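PDB 2BHV: COMB10 from Helicobacter pylori, which is a TrbI/VirB10-family core subunit of the Com type IV secretion system, here as its periplasmic domain. Local coordinates for residues A[113-121]-A[235-244]. Sequence-based numbering, arbitrary orientation.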
ATOM      1  N   PRO A 113     -18.174  40.134   0.840  1.00 46.91           N
ATOM      2  CA  PRO A 113     -19.619  40.176   1.001  1.00 47.06           C
ATOM      3  C   PRO A 113     -20.260  41.392   0.305  1.00 47.30           C
ATOM      4  O   PRO A 113     -21.437  41.335  -0.112  1.00 47.32           O
ATOM      5  CB  PRO A 113     -19.792  40.275   2.518  1.00 47.06           C
ATOM      6  CG  PRO A 113     -18.536  39.709   3.081  1.00 47.07           C
ATOM      7  CD  PRO A 113     -17.479  40.147   2.140  1.00 46.93           C
ATOM      8  N   HIS A 114     -19.508  42.484   0.186  1.00 47.33           N
ATOM      9  CA  HIS A 114     -20.013  43.643  -0.539  1.00 47.52           C
ATOM     10  C   HIS A 114     -19.897  43.472  -2.042  1.00 47.50           C
ATOM     11  O   HIS A 114     -20.512  44.220  -2.794  1.00 47.72           O
ATOM     12  CB  HIS A 114     -19.349  44.934  -0.065  1.00 47.59           C
ATOM     13  CG  HIS A 114     -20.004  45.525   1.148  1.00 48.73           C
ATOM     14  ND1 HIS A 114     -20.829  44.789   1.984  1.00 49.30           N
ATOM     15  CD2 HIS A 114     -19.950  46.773   1.676  1.00 49.09           C
ATOM     16  CE1 HIS A 114     -21.266  45.562   2.965  1.00 49.09           C
ATOM     17  NE2 HIS A 114     -20.742  46.770   2.806  1.00 49.96           N
ATOM     18  N   GLY A 115     -19.112  42.486  -2.471  1.00 47.44           N
ATOM     19  CA  GLY A 115     -19.039  42.116  -3.876  1.00 47.17           C
ATOM     20  C   GLY A 115     -17.850  42.674  -4.623  1.00 47.14           C
ATOM     21  O   GLY A 115     -17.879  42.751  -5.847  1.00 47.22           O
ATOM     22  N   ILE A 116     -16.802  43.071  -3.906  1.00 47.09           N
ATOM     23  CA  ILE A 116     -15.555  43.432  -4.586  1.00 47.22           C
ATOM     24  C   ILE A 116     -14.790  42.155  -4.917  1.00 46.97           C
ATOM     25  O   ILE A 116     -14.657  41.272  -4.069  1.00 46.79           O
ATOM     26  CB  ILE A 116     -14.670  44.486  -3.806  1.00 47.14           C
ATOM     27  CG1 ILE A 116     -13.695  43.819  -2.833  1.00 47.46           C
ATOM     28  CG2 ILE A 116     -15.538  45.551  -3.118  1.00 47.01           C
ATOM     29  CD1 ILE A 116     -12.997  44.793  -1.859  1.00 47.96           C
ATOM     30  N   ASN A 117     -14.331  42.047  -6.165  1.00 46.87           N
ATOM     31  CA  ASN A 117     -13.558  40.894  -6.599  1.00 46.79           C
ATOM     32  C   ASN A 117     -12.060  41.076  -6.444  1.00 46.66           C
ATOM     33  O   ASN A 117     -11.480  42.006  -6.998  1.00 46.90           O
ATOM     34  CB  ASN A 117     -13.890  40.551  -8.042  1.00 46.88           C
ATOM     35  CG  ASN A 117     -15.029  39.569  -8.150  1.00 47.50           C
ATOM     36  OD1 ASN A 117     -14.826  38.407  -8.539  1.00 48.15           O
ATOM     37  ND2 ASN A 117     -16.235  40.012  -7.784  1.00 47.44           N
ATOM     38  N   ILE A 118     -11.437  40.187  -5.683  1.00 46.39           N
ATOM     39  CA  ILE A 118      -9.992  40.171  -5.569  1.00 46.27           C
ATOM     40  C   ILE A 118      -9.424  39.040  -6.420  1.00 46.45           C
ATOM     41  O   ILE A 118      -9.653  37.868  -6.121  1.00 46.49           O
ATOM     42  CB  ILE A 118      -9.566  39.993  -4.111  1.00 46.18           C
ATOM     43  CG1 ILE A 118     -10.307  40.998  -3.220  1.00 46.07           C
ATOM     44  CG2 ILE A 118      -8.066  40.162  -3.980  1.00 46.06           C
ATOM     45  CD1 ILE A 118     -10.183  40.738  -1.730  1.00 45.82           C
ATOM     46  N   MET A 119      -8.708  39.396  -7.490  1.00 46.46           N
ATOM     47  CA  MET A 119      -8.017  38.406  -8.326  1.00 46.67           C
ATOM     48  C   MET A 119      -6.725  37.901  -7.713  1.00 46.56           C
ATOM     49  O   MET A 119      -5.920  38.682  -7.203  1.00 46.64           O
ATOM     50  CB  MET A 119      -7.718  38.960  -9.713  1.00 46.89           C
ATOM     51  CG  MET A 119      -8.525  38.302 -10.800  1.00 47.94           C
ATOM     52  SD  MET A 119     -10.282  38.368 -10.415  1.00 51.35           S
ATOM     53  CE  MET A 119     -10.614  40.145 -10.539  1.00 48.14           C
ATOM     54  N   LEU A 120      -6.538  36.587  -7.772  1.00 46.43           N
ATOM     55  CA  LEU A 120      -5.301  35.949  -7.345  1.00 46.36           C
ATOM     56  C   LEU A 120      -4.634  35.283  -8.549  1.00 46.52           C
ATOM     57  O   LEU A 120      -3.421  35.396  -8.734  1.00 46.79           O
ATOM     58  CB  LEU A 120      -5.572  34.935  -6.229  1.00 46.08           C
ATOM     59  CG  LEU A 120      -6.329  35.492  -5.014  1.00 45.95           C
ATOM     60  CD1 LEU A 120      -7.054  34.393  -4.265  1.00 45.60           C
ATOM     61  CD2 LEU A 120      -5.418  36.268  -4.059  1.00 45.93           C
ATOM     62  N   THR A 121      -5.435  34.598  -9.365  1.00 46.65           N
ATOM     63  CA  THR A 121      -4.978  33.997 -10.617  1.00 46.82           C
ATOM     64  C   THR A 121      -6.149  33.960 -11.609  1.00 47.06           C
ATOM     65  O   THR A 121      -7.226  33.454 -11.289  1.00 47.25           O
ATOM     66  CB  THR A 121      -4.418  32.563 -10.398  1.00 46.88           C
ATOM     67  OG1 THR A 121      -3.425  32.563  -9.353  1.00 46.96           O
ATOM     68  CG2 THR A 121      -3.795  32.026 -11.683  1.00 46.72           C
ATOM     69  N   PRO A 235      -9.380  49.069  -4.275  1.00 46.77           N
ATOM     70  CA  PRO A 235     -10.295  48.587  -5.309  1.00 46.86           C
ATOM     71  C   PRO A 235     -10.792  49.687  -6.223  1.00 46.99           C
ATOM     72  O   PRO A 235     -11.231  50.737  -5.747  1.00 47.13           O
ATOM     73  CB  PRO A 235     -11.468  48.007  -4.511  1.00 46.86           C
ATOM     74  CG  PRO A 235     -11.383  48.642  -3.169  1.00 46.94           C
ATOM     75  CD  PRO A 235      -9.921  48.852  -2.921  1.00 46.88           C
ATOM     76  N   ARG A 236     -10.706  49.438  -7.529  1.00 47.07           N
ATOM     77  CA  ARG A 236     -11.297  50.311  -8.541  1.00 47.16           C
ATOM     78  C   ARG A 236     -12.433  49.580  -9.253  1.00 47.21           C
ATOM     79  O   ARG A 236     -12.222  48.493  -9.814  1.00 47.27           O
ATOM     80  CB  ARG A 236     -10.229  50.764  -9.546  1.00 47.07           C
ATOM     81  CG  ARG A 236     -10.779  51.438 -10.804  1.00 47.38           C
ATOM     82  CD  ARG A 236      -9.922  52.648 -11.207  1.00 48.32           C
ATOM     83  NE  ARG A 236     -10.475  53.941 -10.752  1.00 48.98           N
ATOM     84  CZ  ARG A 236     -10.452  54.407  -9.494  1.00 48.94           C
ATOM     85  NH1 ARG A 236      -9.908  53.696  -8.500  1.00 48.20           N
ATOM     86  NH2 ARG A 236     -10.987  55.597  -9.222  1.00 48.56           N
ATOM     87  N   GLU A 237     -13.630  50.167  -9.218  1.00 47.17           N
ATOM     88  CA  GLU A 237     -14.829  49.568  -9.829  1.00 47.33           C
ATOM     89  C   GLU A 237     -14.976  48.097  -9.429  1.00 47.55           C
ATOM     90  O   GLU A 237     -15.034  47.195 -10.289  1.00 47.73           O
ATOM     91  CB  GLU A 237     -14.813  49.718 -11.357  1.00 47.19           C
ATOM     92  CG  GLU A 237     -14.935  51.154 -11.840  1.00 47.47           C
ATOM     93  CD  GLU A 237     -14.268  51.369 -13.193  1.00 48.17           C
ATOM     94  OE1 GLU A 237     -13.955  50.361 -13.881  1.00 47.97           O
ATOM     95  OE2 GLU A 237     -14.056  52.547 -13.561  1.00 47.94           O
ATOM     96  N   ASN A 238     -15.007  47.862  -8.117  1.00 47.58           N
ATOM     97  CA  ASN A 238     -15.204  46.516  -7.551  1.00 47.69           C
ATOM     98  C   ASN A 238     -14.140  45.473  -7.898  1.00 47.66           C
ATOM     99  O   ASN A 238     -14.399  44.265  -7.822  1.00 47.95           O
ATOM    100  CB  ASN A 238     -16.599  45.983  -7.892  1.00 47.71           C
ATOM    101  CG  ASN A 238     -17.684  46.650  -7.067  1.00 48.59           C
ATOM    102  OD1 ASN A 238     -17.870  47.881  -7.122  1.00 48.36           O
ATOM    103  ND2 ASN A 238     -18.411  45.845  -6.289  1.00 49.31           N
ATOM    104  N   GLU A 239     -12.941  45.928  -8.250  1.00 47.43           N
ATOM    105  CA  GLU A 239     -11.901  45.003  -8.674  1.00 47.24           C
ATOM    106  C   GLU A 239     -10.548  45.267  -8.011  1.00 47.00           C
ATOM    107  O   GLU A 239     -10.088  46.405  -7.955  1.00 47.18           O
ATOM    108  CB  GLU A 239     -11.781  45.032 -10.193  1.00 47.27           C
ATOM    109  CG  GLU A 239     -11.220  43.758 -10.784  1.00 47.74           C
ATOM    110  CD  GLU A 239     -11.878  43.393 -12.096  1.00 48.38           C
ATOM    111  OE1 GLU A 239     -12.275  44.314 -12.852  1.00 48.25           O
ATOM    112  OE2 GLU A 239     -11.999  42.176 -12.360  1.00 48.90           O
ATOM    113  N   VAL A 240      -9.929  44.210  -7.491  1.00 46.61           N
ATOM    114  CA  VAL A 240      -8.581  44.291  -6.945  1.00 46.43           C
ATOM    115  C   VAL A 240      -7.740  43.228  -7.621  1.00 46.53           C
ATOM    116  O   VAL A 240      -8.051  42.035  -7.534  1.00 46.84           O
ATOM    117  CB  VAL A 240      -8.548  44.050  -5.414  1.00 46.31           C
ATOM    118  CG1 VAL A 240      -7.114  44.067  -4.889  1.00 46.13           C
ATOM    119  CG2 VAL A 240      -9.375  45.089  -4.685  1.00 46.25           C
ATOM    120  N   ILE A 241      -6.688  43.659  -8.308  1.00 46.40           N
ATOM    121  CA  ILE A 241      -5.725  42.726  -8.855  1.00 46.41           C
ATOM    122  C   ILE A 241      -4.558  42.627  -7.871  1.00 46.45           C
ATOM    123  O   ILE A 241      -3.743  43.539  -7.776  1.00 46.71           O
ATOM    124  CB  ILE A 241      -5.268  43.125 -10.276  1.00 46.27           C
ATOM    125  CG1 ILE A 241      -6.471  43.161 -11.217  1.00 46.39           C
ATOM    126  CG2 ILE A 241      -4.252  42.131 -10.808  1.00 46.31           C
ATOM    127  CD1 ILE A 241      -6.200  43.857 -12.540  1.00 46.64           C
ATOM    128  N   ALA A 242      -4.505  41.522  -7.131  1.00 46.22           N
ATOM    129  CA  ALA A 242      -3.521  41.341  -6.077  1.00 46.08           C
ATOM    130  C   ALA A 242      -2.111  41.258  -6.639  1.00 46.12           C
ATOM    131  O   ALA A 242      -1.921  40.780  -7.748  1.00 46.14           O
ATOM    132  CB  ALA A 242      -3.843  40.100  -5.279  1.00 45.92           C
ATOM    133  N   GLU A 243      -1.131  41.730  -5.868  1.00 46.30           N
ATOM    134  CA  GLU A 243       0.289  41.603  -6.241  1.00 46.51           C
ATOM    135  C   GLU A 243       1.058  40.731  -5.272  1.00 46.60           C
ATOM    136  O   GLU A 243       0.979  40.927  -4.065  1.00 46.74           O
ATOM    137  CB  GLU A 243       0.959  42.959  -6.281  1.00 46.44           C
ATOM    138  CG  GLU A 243       0.636  43.775  -7.489  1.00 46.68           C
ATOM    139  CD  GLU A 243       1.037  45.221  -7.292  1.00 47.50           C
ATOM    140  OE1 GLU A 243       2.231  45.467  -6.957  1.00 47.65           O
ATOM    141  OE2 GLU A 243       0.150  46.105  -7.452  1.00 47.53           O
ATOM    142  N   PHE A 244       1.821  39.788  -5.806  1.00 46.80           N
ATOM    143  CA  PHE A 244       2.584  38.869  -4.977  1.00 47.14           C
ATOM    144  C   PHE A 244       4.047  39.263  -4.984  1.00 47.42           C
ATOM    145  O   PHE A 244       4.757  38.984  -5.951  1.00 47.64           O
ATOM    146  CB  PHE A 244       2.415  37.435  -5.482  1.00 47.04           C
ATOM    147  CG  PHE A 244       0.986  36.951  -5.468  1.00 47.27           C
ATOM    148  CD1 PHE A 244       0.133  37.228  -6.534  1.00 47.21           C
ATOM    149  CD2 PHE A 244       0.489  36.215  -4.392  1.00 47.23           C
ATOM    150  CE1 PHE A 244      -1.193  36.780  -6.520  1.00 47.15           C
ATOM    151  CE2 PHE A 244      -0.827  35.765  -4.380  1.00 46.71           C
ATOM    152  CZ  PHE A 244      -1.665  36.051  -5.441  1.00 46.89           C
TER
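The carbonyl O of G115 receives the side-chain amide of N238 at 3.2 Å from ND2; the N-H points almost straight at it and the oxygen lies in the amide plane, yet the donor stands well above the carbonyl plane. A chi1 of -75°, with CG beside the backbone N, swings the side chain of N238, the third residue of the type I' turn R236 to E239, so that ND2 comes up to the G115 carbonyl. At I116 the CA lies against N238 O, and CD1 reaches loosely toward P235 CG. N117 N then bonds to N238 O (2.8 Å) and N117 O accepts V240 N (2.7 Å), opening a short parallel pairing of strands 117-119 and 239-241. Within the chain this is the one parallel junction in an otherwise antiparallel order of the large mixed sheet: strand 103-111 flanks 117-119, strand 229-231 flanks 239-245. I118 and V240 lie side by side on one face, I118 CG2 4.1 Å from V240 CG1, with I118 also touching F232 and V240 touching P233. M119 N bonds to V240 O on the backbone, while its chain, bent at chi2 and chi3, turns on the other face, bringing CE obliquely against the CG and carboxylate end of E239. M119 O accepts A242 N at 3.2 Å. L120 CD2 packs on F244 CZ (4.0 Å), the two side chains nearly perpendicular, and L120 O lies 3.4 Å from F244 CE1, oblique to the ring.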